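Local coordinates for salicylaldehyde dehydrogenase NahF (Pseudomonas putida, PDB 4JZ6) that oxidises salicylaldehyde to salicylate with NAD+ as an aldehyde dehydrogenase of broad substrate specificity, in the breakdown of naphthalene, at the interface of chains A and B. Sequence-based numbering; all coordinates share one arbitrary frame. Chains: chain A/B, Salicylaldehyde dehydrogenase NahF.

The interface of chains A and B. Residues chain A 447, 449, 456-458, 461; chain B 488, 490.
The indole of B:Trp488 is held between A:Ala461 on one face and A:His449 on the other. The methyl CB of A:Ala461 sits over the five-membered ring, 3.4 Å from its centroid, in a CH-pi contact. On the opposite face A:His449 points the edge of its imidazole at the six-membered ring. The two planes are 86° apart, and CE1 of A:His449 comes to 3.5 Å from CZ3 of B:Trp488. At the indole rim lie the backbone carbonyl carbon of A:Gln456 and the carboxylate oxygen OE2 of A:Glu458, the latter 3.6 Å from CZ2 of B:Trp488. SG of A:Cys447 touches the benzo side at CE3 of B:Trp488. CG of B:Trp488 stands anti to the backbone N (chi1 173°), which carries the indole across into chain A.

The imidazole of A:His449 is itself held on several sides. The side-chain amide carbon CD of A:Gln456, from its own chain, covers one face. ND1 of A:His449 and the hydroxyl OG1 of B:Thr490 share a hydrogen bond of 2.6 Å, fairly straight, 157° at the hydrogen. This bond and the amide should limit rotation of the ring. With an alanine in place of B:Trp488, the A:Ala461 methyl and the A:His449 edge would probably lose the surface they pack on, and a gap would open between the chains.

Strand 447-450 of chain A runs parallel to strand 485-491 of chain B, with bridges pairing A:Cys447 with B:Trp488 and A:His449 with B:Thr490. The patch is part of a two-fold symmetric interface. Its centre is about 11 Å from A:Glu267, the predicted active-site glutamate. The patch probably helps join the aldehyde dehydrogenase dimer and may steady that region.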
loop_
_atom_site.group_PDB
_atom_site.type_symbol
_atom_site.label_atom_id
_atom_site.label_comp_id
_atom_site.label_asym_id
_atom_site.label_seq_id
_atom_site.Cartn_x
_atom_site.Cartn_y
_atom_site.Cartn_z
ATOM N N CYS A 447 -2.526 10.002 -13.948
ATOM C CA CYS A 447 -3.269 10.066 -15.203
ATOM C C CYS A 447 -2.659 11.095 -16.152
ATOM O O CYS A 447 -2.484 12.263 -15.784
ATOM C CB CYS A 447 -4.726 10.426 -14.935
ATOM S SG CYS A 447 -5.488 9.463 -13.617
ATOM N N HIS A 449 -3.179 12.615 -20.129
ATOM C CA HIS A 449 -4.073 12.619 -21.283
ATOM C C HIS A 449 -3.505 13.400 -22.456
ATOM O O HIS A 449 -3.420 14.633 -22.418
ATOM C CB HIS A 449 -5.453 13.137 -20.884
ATOM C CG HIS A 449 -6.080 12.344 -19.783
ATOM N ND1 HIS A 449 -6.451 11.025 -19.937
ATOM C CD2 HIS A 449 -6.369 12.671 -18.503
ATOM C CE1 HIS A 449 -6.955 10.577 -18.804
ATOM N NE2 HIS A 449 -6.921 11.555 -17.916
ATOM N N GLN A 456 -10.810 13.367 -16.332
ATOM C CA GLN A 456 -11.305 12.123 -16.918
ATOM C C GLN A 456 -11.259 10.996 -15.895
ATOM O O GLN A 456 -10.423 10.994 -14.991
ATOM C CB GLN A 456 -10.484 11.742 -18.156
ATOM C CG GLN A 456 -10.510 12.787 -19.260
ATOM C CD GLN A 456 -9.633 12.427 -20.446
ATOM O OE1 GLN A 456 -9.637 11.290 -20.919
ATOM N NE2 GLN A 456 -8.877 13.402 -20.936
ATOM N N ASN A 457 -12.177 10.046 -16.042
ATOM C CA ASN A 457 -12.228 8.862 -15.191
ATOM C C ASN A 457 -13.111 7.813 -15.823
ATOM O O ASN A 457 -14.295 8.049 -16.071
ATOM C CB ASN A 457 -12.738 9.197 -13.787
ATOM C CG ASN A 457 -12.688 8.003 -12.828
ATOM O OD1 ASN A 457 -13.550 7.868 -11.951
ATOM N ND2 ASN A 457 -11.690 7.144 -12.985
ATOM N N GLU A 458 -12.528 6.653 -16.100
ATOM C CA GLU A 458 -13.283 5.521 -16.629
ATOM C C GLU A 458 -13.085 4.366 -15.646
ATOM O O GLU A 458 -12.033 4.246 -15.031
ATOM C CB GLU A 458 -12.783 5.181 -18.046
ATOM C CG GLU A 458 -12.905 6.350 -19.034
ATOM C CD GLU A 458 -12.386 6.034 -20.433
ATOM O OE1 GLU A 458 -12.675 4.935 -20.950
ATOM O OE2 GLU A 458 -11.686 6.891 -21.018
ATOM N N ALA A 461 -10.283 1.857 -16.031
ATOM C CA ALA A 461 -8.946 2.423 -15.960
ATOM C C ALA A 461 -8.632 2.813 -14.536
ATOM O O ALA A 461 -9.448 3.450 -13.880
ATOM C CB ALA A 461 -8.844 3.623 -16.870
ATOM N N TRP B 488 -2.186 5.797 -16.044
ATOM C CA TRP B 488 -3.254 5.661 -17.014
ATOM C C TRP B 488 -3.041 6.732 -18.062
ATOM O O TRP B 488 -3.089 7.923 -17.752
ATOM C CB TRP B 488 -4.622 5.830 -16.352
ATOM C CG TRP B 488 -5.760 5.867 -17.331
ATOM C CD1 TRP B 488 -5.895 5.118 -18.471
ATOM C CD2 TRP B 488 -6.918 6.713 -17.268
ATOM N NE1 TRP B 488 -7.070 5.441 -19.113
ATOM C CE2 TRP B 488 -7.712 6.420 -18.399
ATOM C CE3 TRP B 488 -7.365 7.681 -16.360
ATOM C CZ2 TRP B 488 -8.927 7.060 -18.641
ATOM C CZ3 TRP B 488 -8.572 8.315 -16.606
ATOM C CH2 TRP B 488 -9.338 8.000 -17.734
ATOM N N THR B 490 -3.935 8.244 -22.053
ATOM C CA THR B 490 -4.827 8.248 -23.199
ATOM C C THR B 490 -4.219 9.024 -24.345
ATOM O O THR B 490 -3.473 9.985 -24.131
ATOM C CB THR B 490 -6.191 8.868 -22.863
ATOM O OG1 THR B 490 -6.001 10.204 -22.372
ATOM C CG2 THR B 490 -6.909 8.028 -21.814
#